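Local coordinates for protein protease (Helicobacter pylori, PDB 5EUF) that probably acts as a zinc-dependent M16-family peptidase and virulence factor, cleaving the cytoplasmic domain of human junctional adhesion molecule A and so weakening the gastric epithelial barrier, at residues B[13-19]-B[209-214]; B[32-38]-B[191-197]. All coordinates share one frame. Numbering follows the deposited sequence.

Interaction 1: residues B[13-19]-B[209-214]; sequences LKNGLQV and TKKHFE
Glu214, Leu13 and Thr209 bury the most surface where the hairpin turn of 13-19 meets the C-terminal part of helix 202-213. Leu13 to Gly16 form a type I beta turn, with Gly16 N bonded to Leu13 O at 3.1 Å. Leu13 N also bonds to Leu17 O at 2.8 Å. Gly16 has a positive phi of 90°, and strand 18-23 then begins. The 209-214 segment enters as helix, with Phe213 N bonded to Thr209 O at 2.7 Å. The CA atoms of Leu13 and Glu214 are 6.0 Å apart; those of Val19 and Thr209 are 7.5 Å apart.

Leu13 points toward the helix. Its CD2 lies 3.9 Å from Glu214 N and 4.1 Å from Phe213 CB, and its CD1 lies 4.0 Å from Lys210 CG. Glu214 has chi1 t; its CG touches Lys14 CG at 3.9 Å, and Lys14 CE lies 3.3 Å from Glu214 O. Thr209 CG2 meets Val19 CG2 at 3.5 Å and Leu17 CD2 at 4.1 Å, while its OG1 bonds back to Val205 O. Leu17 CD2 also packs on Phe213 CB at 3.6 Å.

Asn15 supplies the polar link. Its OD1 accepts from Leu17 N at 3.2 Å, an Asx turn, and its ND2 donates to Phe213 O at 2.7 Å and also bonds to Leu216 O. This ties the turn to the backbone of 209-214 at Phe213.

This is helix-on-sheet packing at the edge hairpin of strands 9-12 and 18-23. Strand 192-198 runs beside 18-23, and helix 102-113 touches Thr209 and Phe213.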
ATOM      1  N   LEU B  13      27.703  -2.331  24.500  1.00 49.34           N
ATOM      2  CA  LEU B  13      27.625  -1.532  25.719  1.00 43.51           C
ATOM      3  C   LEU B  13      26.434  -1.949  26.575  1.00 46.88           C
ATOM      4  O   LEU B  13      25.623  -2.779  26.161  1.00 54.73           O
ATOM      5  CB  LEU B  13      27.542  -0.044  25.374  1.00 26.01           C
ATOM      6  CG  LEU B  13      28.859   0.733  25.277  1.00 31.94           C
ATOM      7  CD1 LEU B  13      29.971  -0.093  24.641  1.00 32.49           C
ATOM      8  CD2 LEU B  13      28.650   2.028  24.502  1.00 25.20           C
ATOM      9  N   LYS B  14      26.329  -1.366  27.766  1.00 49.37           N
ATOM     10  CA  LYS B  14      25.300  -1.764  28.724  1.00 56.67           C
ATOM     11  C   LYS B  14      23.903  -1.324  28.297  1.00 52.75           C
ATOM     12  O   LYS B  14      22.907  -1.723  28.901  1.00 59.23           O
ATOM     13  CB  LYS B  14      25.615  -1.205  30.116  1.00 64.52           C
ATOM     14  CG  LYS B  14      25.462   0.305  30.246  1.00 65.71           C
ATOM     15  CD  LYS B  14      25.659   0.745  31.691  1.00 67.67           C
ATOM     16  CE  LYS B  14      25.367   2.226  31.871  1.00 71.24           C
ATOM     17  NZ  LYS B  14      25.504   2.651  33.294  1.00 67.33           N
ATOM     18  N   ASN B  15      23.834  -0.498  27.259  1.00 47.24           N
ATOM     19  CA  ASN B  15      22.553  -0.036  26.742  1.00 42.08           C
ATOM     20  C   ASN B  15      22.204  -0.699  25.415  1.00 40.69           C
ATOM     21  O   ASN B  15      21.236  -0.319  24.757  1.00 46.31           O
ATOM     22  CB  ASN B  15      22.561   1.485  26.586  1.00 30.11           C
ATOM     23  CG  ASN B  15      23.774   1.985  25.837  1.00 32.21           C
ATOM     24  OD1 ASN B  15      24.481   1.213  25.192  1.00 27.71           O
ATOM     25  ND2 ASN B  15      24.024   3.286  25.918  1.00 47.45           N
ATOM     26  N   GLY B  16      23.005  -1.687  25.027  1.00 31.86           N
ATOM     27  CA  GLY B  16      22.750  -2.442  23.814  1.00 26.38           C
ATOM     28  C   GLY B  16      23.395  -1.863  22.569  1.00 33.27           C
ATOM     29  O   GLY B  16      23.272  -2.425  21.480  1.00 40.40           O
ATOM     30  N   LEU B  17      24.083  -0.736  22.722  1.00 35.77           N
ATOM     31  CA  LEU B  17      24.790  -0.126  21.604  1.00 26.20           C
ATOM     32  C   LEU B  17      26.003  -0.960  21.209  1.00 31.21           C
ATOM     33  O   LEU B  17      26.838  -1.296  22.051  1.00 29.13           O
ATOM     34  CB  LEU B  17      25.233   1.298  21.947  1.00 21.19           C
ATOM     35  CG  LEU B  17      25.954   2.021  20.804  1.00 25.72           C
ATOM     36  CD1 LEU B  17      24.973   2.837  19.984  1.00 25.70           C
ATOM     37  CD2 LEU B  17      27.088   2.889  21.314  1.00 34.80           C
ATOM     38  N   GLN B  18      26.097  -1.288  19.926  1.00 27.08           N
ATOM     39  CA  GLN B  18      27.227  -2.050  19.416  1.00 22.13           C
ATOM     40  C   GLN B  18      28.323  -1.115  18.917  1.00 29.08           C
ATOM     41  O   GLN B  18      28.050  -0.143  18.214  1.00 37.07           O
ATOM     42  CB  GLN B  18      26.780  -2.992  18.297  1.00 21.66           C
ATOM     43  CG  GLN B  18      27.893  -3.875  17.751  1.00 49.87           C
ATOM     44  CD  GLN B  18      27.387  -4.898  16.755  1.00 47.45           C
ATOM     45  OE1 GLN B  18      26.238  -4.839  16.316  1.00 60.19           O
ATOM     46  NE2 GLN B  18      28.244  -5.848  16.398  1.00 37.53           N
ATOM     47  N   VAL B  19      29.564  -1.410  19.291  1.00 23.49           N
ATOM     48  CA  VAL B  19      30.698  -0.604  18.862  1.00 39.66           C
ATOM     49  C   VAL B  19      31.680  -1.455  18.069  1.00 34.08           C
ATOM     50  O   VAL B  19      32.217  -2.435  18.583  1.00 31.10           O
ATOM     51  CB  VAL B  19      31.434   0.037  20.056  1.00 36.97           C
ATOM     52  CG1 VAL B  19      32.353   1.150  19.576  1.00 33.85           C
ATOM     53  CG2 VAL B  19      30.436   0.574  21.064  1.00 33.32           C
ATOM     54  N   THR B 209      34.091   5.792  22.892  1.00 31.83           N
ATOM     55  CA  THR B 209      32.680   5.547  22.633  1.00 29.54           C
ATOM     56  C   THR B 209      31.951   5.296  23.950  1.00 42.82           C
ATOM     57  O   THR B 209      30.849   5.803  24.166  1.00 49.65           O
ATOM     58  CB  THR B 209      32.476   4.359  21.683  1.00 24.35           C
ATOM     59  OG1 THR B 209      33.002   4.692  20.393  1.00 33.46           O
ATOM     60  CG2 THR B 209      31.001   4.039  21.544  1.00 25.88           C
ATOM     61  N   LYS B 210      32.578   4.520  24.831  1.00 44.13           N
ATOM     62  CA  LYS B 210      32.046   4.300  26.171  1.00 28.08           C
ATOM     63  C   LYS B 210      31.903   5.622  26.907  1.00 34.86           C
ATOM     64  O   LYS B 210      30.983   5.808  27.699  1.00 47.57           O
ATOM     65  CB  LYS B 210      32.945   3.356  26.973  1.00 29.32           C
ATOM     66  CG  LYS B 210      32.832   1.890  26.591  1.00 53.79           C
ATOM     67  CD  LYS B 210      33.693   1.029  27.505  1.00 54.70           C
ATOM     68  CE  LYS B 210      33.617  -0.440  27.121  1.00 62.70           C
ATOM     69  NZ  LYS B 210      34.420  -1.299  28.036  1.00 64.75           N
ATOM     70  N   LYS B 211      32.824   6.540  26.638  1.00 46.06           N
ATOM     71  CA  LYS B 211      32.792   7.856  27.260  1.00 29.81           C
ATOM     72  C   LYS B 211      31.522   8.621  26.892  1.00 40.75           C
ATOM     73  O   LYS B 211      30.896   9.242  27.748  1.00 50.65           O
ATOM     74  CB  LYS B 211      34.030   8.666  26.862  1.00 30.18           C
ATOM     75  CG  LYS B 211      33.987  10.118  27.311  1.00 35.32           C
ATOM     76  CD  LYS B 211      35.305  10.833  27.062  1.00 34.98           C
ATOM     77  CE  LYS B 211      35.267  12.257  27.602  1.00 37.76           C
ATOM     78  NZ  LYS B 211      36.566  12.970  27.425  1.00 50.43           N
ATOM     79  N   HIS B 212      31.131   8.559  25.624  1.00 34.34           N
ATOM     80  CA  HIS B 212      30.034   9.391  25.140  1.00 36.81           C
ATOM     81  C   HIS B 212      28.695   8.664  25.013  1.00 39.23           C
ATOM     82  O   HIS B 212      27.645   9.303  24.977  1.00 40.58           O
ATOM     83  CB  HIS B 212      30.406  10.004  23.788  1.00 26.19           C
ATOM     84  CG  HIS B 212      31.584  10.924  23.847  1.00 27.05           C
ATOM     85  ND1 HIS B 212      32.874  10.495  23.621  1.00 40.11           N
ATOM     86  CD2 HIS B 212      31.669  12.248  24.116  1.00 29.74           C
ATOM     87  CE1 HIS B 212      33.703  11.517  23.741  1.00 35.85           C
ATOM     88  NE2 HIS B 212      32.997  12.592  24.043  1.00 33.75           N
ATOM     89  N   PHE B 213      28.722   7.337  24.956  1.00 25.93           N
ATOM     90  CA  PHE B 213      27.509   6.599  24.626  1.00 29.11           C
ATOM     91  C   PHE B 213      27.011   5.641  25.711  1.00 31.54           C
ATOM     92  O   PHE B 213      25.833   5.289  25.729  1.00 52.02           O
ATOM     93  CB  PHE B 213      27.724   5.822  23.323  1.00 37.94           C
ATOM     94  CG  PHE B 213      27.928   6.702  22.122  1.00 36.64           C
ATOM     95  CD1 PHE B 213      26.848   7.105  21.351  1.00 36.91           C
ATOM     96  CD2 PHE B 213      29.195   7.131  21.765  1.00 33.31           C
ATOM     97  CE1 PHE B 213      27.029   7.917  20.244  1.00 29.66           C
ATOM     98  CE2 PHE B 213      29.383   7.942  20.660  1.00 36.27           C
ATOM     99  CZ  PHE B 213      28.296   8.336  19.898  1.00 31.02           C
ATOM    100  N   GLU B 214      27.894   5.221  26.610  1.00 27.03           N
ATOM    101  CA  GLU B 214      27.532   4.213  27.605  1.00 38.84           C
ATOM    102  C   GLU B 214      26.445   4.702  28.560  1.00 54.13           C
ATOM    103  O   GLU B 214      25.656   3.906  29.073  1.00 57.28           O
ATOM    104  CB  GLU B 214      28.765   3.781  28.402  1.00 39.72           C
ATOM    105  CG  GLU B 214      28.548   2.551  29.269  1.00 56.76           C
ATOM    106  CD  GLU B 214      29.773   2.193  30.089  1.00 72.53           C
ATOM    107  OE1 GLU B 214      30.376   3.104  30.696  1.00 71.47           O
ATOM    108  OE2 GLU B 214      30.131   0.997  30.123  1.00 78.45           O
TER

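Interaction 2: residues B[32-38]-B[191-197]; sequences EVDVLYK and NAIVLVV
Leu36 overlaps Ile193, their CB atoms 4.1 Å apart, in an antiparallel strand pair inside the mixed sheet of the N-terminal M16 peptidase domain. Both side chains have chi1 m and chi2 t. Strand segments 32-37 and 192-197 approach to 4.5 Å between axes, at 162° between their directions. Both backbones are extended.

Glu32-Val197, Asp34-Leu195 and Leu36-Ile193 are hydrogen-bonded pairs. Each makes two bonds: Glu32 N to Val197 O is 2.7 Å and Val197 N to Glu32 O 3.1 Å; Asp34 N to Leu195 O is 2.5 Å and Leu195 N to Asp34 O 2.7 Å; Leu36 N to Ile193 O is 2.6 Å and Ile193 N to Leu36 O 2.7 Å. Val33-Val196, Val35-Val194 and Tyr37-Ala192 are the non-hydrogen-bonded pairs between them.

Val33, Val35, Val194 and Val196 share one face with Tyr37 and Ala192, where helix 102-113 packs on Val33, Val35 and Tyr37. With chi1 m, Tyr37 CE1 lies 3.6 Å from Ala192 CB, and its ring stacks on Tyr187. Its side chain is about 9 Å from that of Glu56, the probable catalytic base. Glu32, Asp34 and Leu36 share the other face with Ile193, Leu195 and Val197. There Arg92 makes salt bridges to both Glu32 and Asp34, and helix 365-376 covers the face.

Past the strand end, Lys38 N donates to Asn191 O at 3.1 Å.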
ATOM      1  N   GLU B  32      37.082   7.245   9.617  1.00 31.04           N
ATOM      2  CA  GLU B  32      35.676   7.576   9.420  1.00 29.74           C
ATOM      3  C   GLU B  32      34.850   7.123  10.618  1.00 29.77           C
ATOM      4  O   GLU B  32      34.951   5.975  11.056  1.00 27.31           O
ATOM      5  CB  GLU B  32      35.131   6.947   8.137  1.00 24.33           C
ATOM      6  CG  GLU B  32      33.663   7.277   7.900  1.00 39.47           C
ATOM      7  CD  GLU B  32      33.160   6.821   6.548  1.00 45.23           C
ATOM      8  OE1 GLU B  32      32.096   6.170   6.498  1.00 44.00           O
ATOM      9  OE2 GLU B  32      33.819   7.123   5.533  1.00 62.38           O
ATOM     10  N   VAL B  33      34.036   8.032  11.144  1.00 36.75           N
ATOM     11  CA  VAL B  33      33.207   7.738  12.306  1.00 47.92           C
ATOM     12  C   VAL B  33      31.758   7.513  11.895  1.00 42.82           C
ATOM     13  O   VAL B  33      31.066   8.453  11.514  1.00 48.22           O
ATOM     14  CB  VAL B  33      33.267   8.876  13.342  1.00 22.13           C
ATOM     15  CG1 VAL B  33      32.515   8.484  14.598  1.00 21.75           C
ATOM     16  CG2 VAL B  33      34.711   9.214  13.668  1.00 43.22           C
ATOM     17  N   ASP B  34      31.300   6.268  11.982  1.00 28.67           N
ATOM     18  CA  ASP B  34      29.949   5.917  11.553  1.00 31.65           C
ATOM     19  C   ASP B  34      28.980   5.698  12.708  1.00 30.77           C
ATOM     20  O   ASP B  34      29.329   5.103  13.729  1.00 33.87           O
ATOM     21  CB  ASP B  34      29.975   4.654  10.688  1.00 39.74           C
ATOM     22  CG  ASP B  34      30.435   4.925   9.278  1.00 45.58           C
ATOM     23  OD1 ASP B  34      31.655   5.092   9.074  1.00 46.39           O
ATOM     24  OD2 ASP B  34      29.577   4.964   8.372  1.00 46.79           O
ATOM     25  N   VAL B  35      27.759   6.188  12.531  1.00 31.66           N
ATOM     26  CA  VAL B  35      26.648   5.839  13.405  1.00 24.78           C
ATOM     27  C   VAL B  35      25.529   5.244  12.565  1.00 17.46           C
ATOM     28  O   VAL B  35      24.922   5.934  11.748  1.00 23.76           O
ATOM     29  CB  VAL B  35      26.118   7.048  14.187  1.00 35.80           C
ATOM     30  CG1 VAL B  35      24.835   6.680  14.915  1.00 33.94           C
ATOM     31  CG2 VAL B  35      27.164   7.542  15.166  1.00 42.51           C
ATOM     32  N   LEU B  36      25.268   3.957  12.759  1.00 16.02           N
ATOM     33  CA  LEU B  36      24.243   3.267  11.992  1.00 15.34           C
ATOM     34  C   LEU B  36      22.985   3.040  12.823  1.00 40.43           C
ATOM     35  O   LEU B  36      23.054   2.535  13.943  1.00 31.95           O
ATOM     36  CB  LEU B  36      24.763   1.925  11.486  1.00 15.73           C
ATOM     37  CG  LEU B  36      26.177   1.887  10.915  1.00 16.49           C
ATOM     38  CD1 LEU B  36      26.540   0.458  10.547  1.00 17.06           C
ATOM     39  CD2 LEU B  36      26.290   2.802   9.711  1.00 19.96           C
ATOM     40  N   TYR B  37      21.837   3.414  12.273  1.00 14.27           N
ATOM     41  CA  TYR B  37      20.564   3.098  12.900  1.00 18.85           C
ATOM     42  C   TYR B  37      19.838   2.043  12.078  1.00 16.44           C
ATOM     43  O   TYR B  37      19.679   2.193  10.865  1.00 34.82           O
ATOM     44  CB  TYR B  37      19.701   4.350  13.045  1.00 21.75           C
ATOM     45  CG  TYR B  37      20.213   5.339  14.069  1.00 20.08           C
ATOM     46  CD1 TYR B  37      19.935   5.174  15.422  1.00 22.59           C
ATOM     47  CD2 TYR B  37      20.960   6.445  13.683  1.00 14.41           C
ATOM     48  CE1 TYR B  37      20.392   6.079  16.360  1.00 26.14           C
ATOM     49  CE2 TYR B  37      21.421   7.356  14.612  1.00 14.99           C
ATOM     50  CZ  TYR B  37      21.138   7.168  15.949  1.00 27.62           C
ATOM     51  OH  TYR B  37      21.601   8.071  16.877  1.00 27.67           O
ATOM     52  N   LYS B  38      19.401   0.974  12.735  1.00 16.88           N
ATOM     53  CA  LYS B  38      18.678  -0.095  12.051  1.00 13.74           C
ATOM     54  C   LYS B  38      17.253   0.337  11.725  1.00 21.95           C
ATOM     55  O   LYS B  38      16.290  -0.303  12.147  1.00 13.27           O
ATOM     56  CB  LYS B  38      18.660  -1.362  12.905  1.00 17.15           C
ATOM     57  CG  LYS B  38      20.038  -1.882  13.278  1.00 18.81           C
ATOM     58  CD  LYS B  38      19.937  -3.101  14.178  1.00 26.33           C
ATOM     59  CE  LYS B  38      21.306  -3.680  14.491  1.00 31.86           C
ATOM     60  NZ  LYS B  38      21.209  -4.826  15.436  1.00 44.72           N
ATOM     61  N   ASN B 191      19.284   0.135  19.283  1.00 24.77           N
ATOM     62  CA  ASN B 191      18.991   0.004  17.865  1.00 18.21           C
ATOM     63  C   ASN B 191      20.063   0.676  17.011  1.00 39.18           C
ATOM     64  O   ASN B 191      19.895   0.842  15.802  1.00 44.00           O
ATOM     65  CB  ASN B 191      17.611   0.600  17.554  1.00 31.11           C
ATOM     66  CG  ASN B 191      17.061   0.145  16.211  1.00 34.79           C
ATOM     67  OD1 ASN B 191      17.270  -0.995  15.794  1.00 35.92           O
ATOM     68  ND2 ASN B 191      16.361   1.042  15.525  1.00 16.75           N
ATOM     69  N   ALA B 192      21.170   1.058  17.641  1.00 37.09           N
ATOM     70  CA  ALA B 192      22.213   1.810  16.946  1.00 35.10           C
ATOM     71  C   ALA B 192      23.575   1.121  16.990  1.00 17.93           C
ATOM     72  O   ALA B 192      23.865   0.345  17.900  1.00 35.83           O
ATOM     73  CB  ALA B 192      22.320   3.210  17.526  1.00 28.07           C
ATOM     74  N   ILE B 193      24.402   1.419  15.992  1.00 21.62           N
ATOM     75  CA  ILE B 193      25.756   0.879  15.901  1.00 23.17           C
ATOM     76  C   ILE B 193      26.764   1.986  15.622  1.00 18.49           C
ATOM     77  O   ILE B 193      26.607   2.747  14.668  1.00 21.24           O
ATOM     78  CB  ILE B 193      25.882  -0.179  14.786  1.00 28.33           C
ATOM     79  CG1 ILE B 193      24.952  -1.364  15.049  1.00 25.82           C
ATOM     80  CG2 ILE B 193      27.326  -0.648  14.655  1.00 20.21           C
ATOM     81  CD1 ILE B 193      24.937  -2.384  13.926  1.00 22.01           C
ATOM     82  N   VAL B 194      27.797   2.076  16.454  1.00 29.24           N
ATOM     83  CA  VAL B 194      28.871   3.036  16.234  1.00 24.85           C
ATOM     84  C   VAL B 194      30.071   2.331  15.613  1.00 32.31           C
ATOM     85  O   VAL B 194      30.699   1.475  16.242  1.00 33.67           O
ATOM     86  CB  VAL B 194      29.294   3.738  17.539  1.00 30.66           C
ATOM     87  CG1 VAL B 194      30.471   4.667  17.288  1.00 20.43           C
ATOM     88  CG2 VAL B 194      28.120   4.505  18.133  1.00 30.40           C
ATOM     89  N   LEU B 195      30.378   2.695  14.373  1.00 25.95           N
ATOM     90  CA  LEU B 195      31.438   2.051  13.609  1.00 18.79           C
ATOM     91  C   LEU B 195      32.575   3.023  13.326  1.00 29.16           C
ATOM     92  O   LEU B 195      32.346   4.121  12.821  1.00 35.31           O
ATOM     93  CB  LEU B 195      30.875   1.497  12.297  1.00 24.61           C
ATOM     94  CG  LEU B 195      31.846   0.969  11.240  1.00 35.16           C
ATOM     95  CD1 LEU B 195      32.515  -0.312  11.705  1.00 28.90           C
ATOM     96  CD2 LEU B 195      31.125   0.750   9.918  1.00 35.02           C
ATOM     97  N   VAL B 196      33.798   2.622  13.661  1.00 34.20           N
ATOM     98  CA  VAL B 196      34.970   3.457  13.409  1.00 34.87           C
ATOM     99  C   VAL B 196      36.011   2.707  12.581  1.00 29.79           C
ATOM    100  O   VAL B 196      36.518   1.663  12.992  1.00 21.68           O
ATOM    101  CB  VAL B 196      35.617   3.941  14.723  1.00 39.28           C
ATOM    102  CG1 VAL B 196      36.879   4.738  14.429  1.00 25.78           C
ATOM    103  CG2 VAL B 196      34.627   4.774  15.534  1.00 26.93           C
ATOM    104  N   VAL B 197      36.321   3.252  11.408  1.00 29.07           N
ATOM    105  CA  VAL B 197      37.252   2.618  10.479  1.00 33.30           C
ATOM    106  C   VAL B 197      38.379   3.580  10.107  1.00 38.92           C
ATOM    107  O   VAL B 197      38.137   4.761   9.852  1.00 42.49           O
ATOM    108  CB  VAL B 197      36.530   2.150   9.190  1.00 24.08           C
ATOM    109  CG1 VAL B 197      37.504   1.471   8.239  1.00 21.09           C
ATOM    110  CG2 VAL B 197      35.376   1.217   9.527  1.00 26.19           C
TER

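Overall arrangement
Both interactions reach the same six-stranded sheet. Interaction 2 joins two of its inner strands, while interaction 1 lies farther out and brings the hairpin turn against a helix. Strand 192-198 connects them: it pairs with 30-37 on one edge and 18-23 on the other, and Gln18 O probably accepts a hydrogen bond from Val194 N at 2.8 Å. The same strand leads along the chain into helix 202-213. Their centres are 11 Å apart. Interaction 2 is almost wholly buried and is held by a ladder of main-chain bonds. Interaction 1 buries less area and combines apolar packing with one side-chain bond, and its two contacting lysines, Lys14 and Lys210, are exposed at the margin.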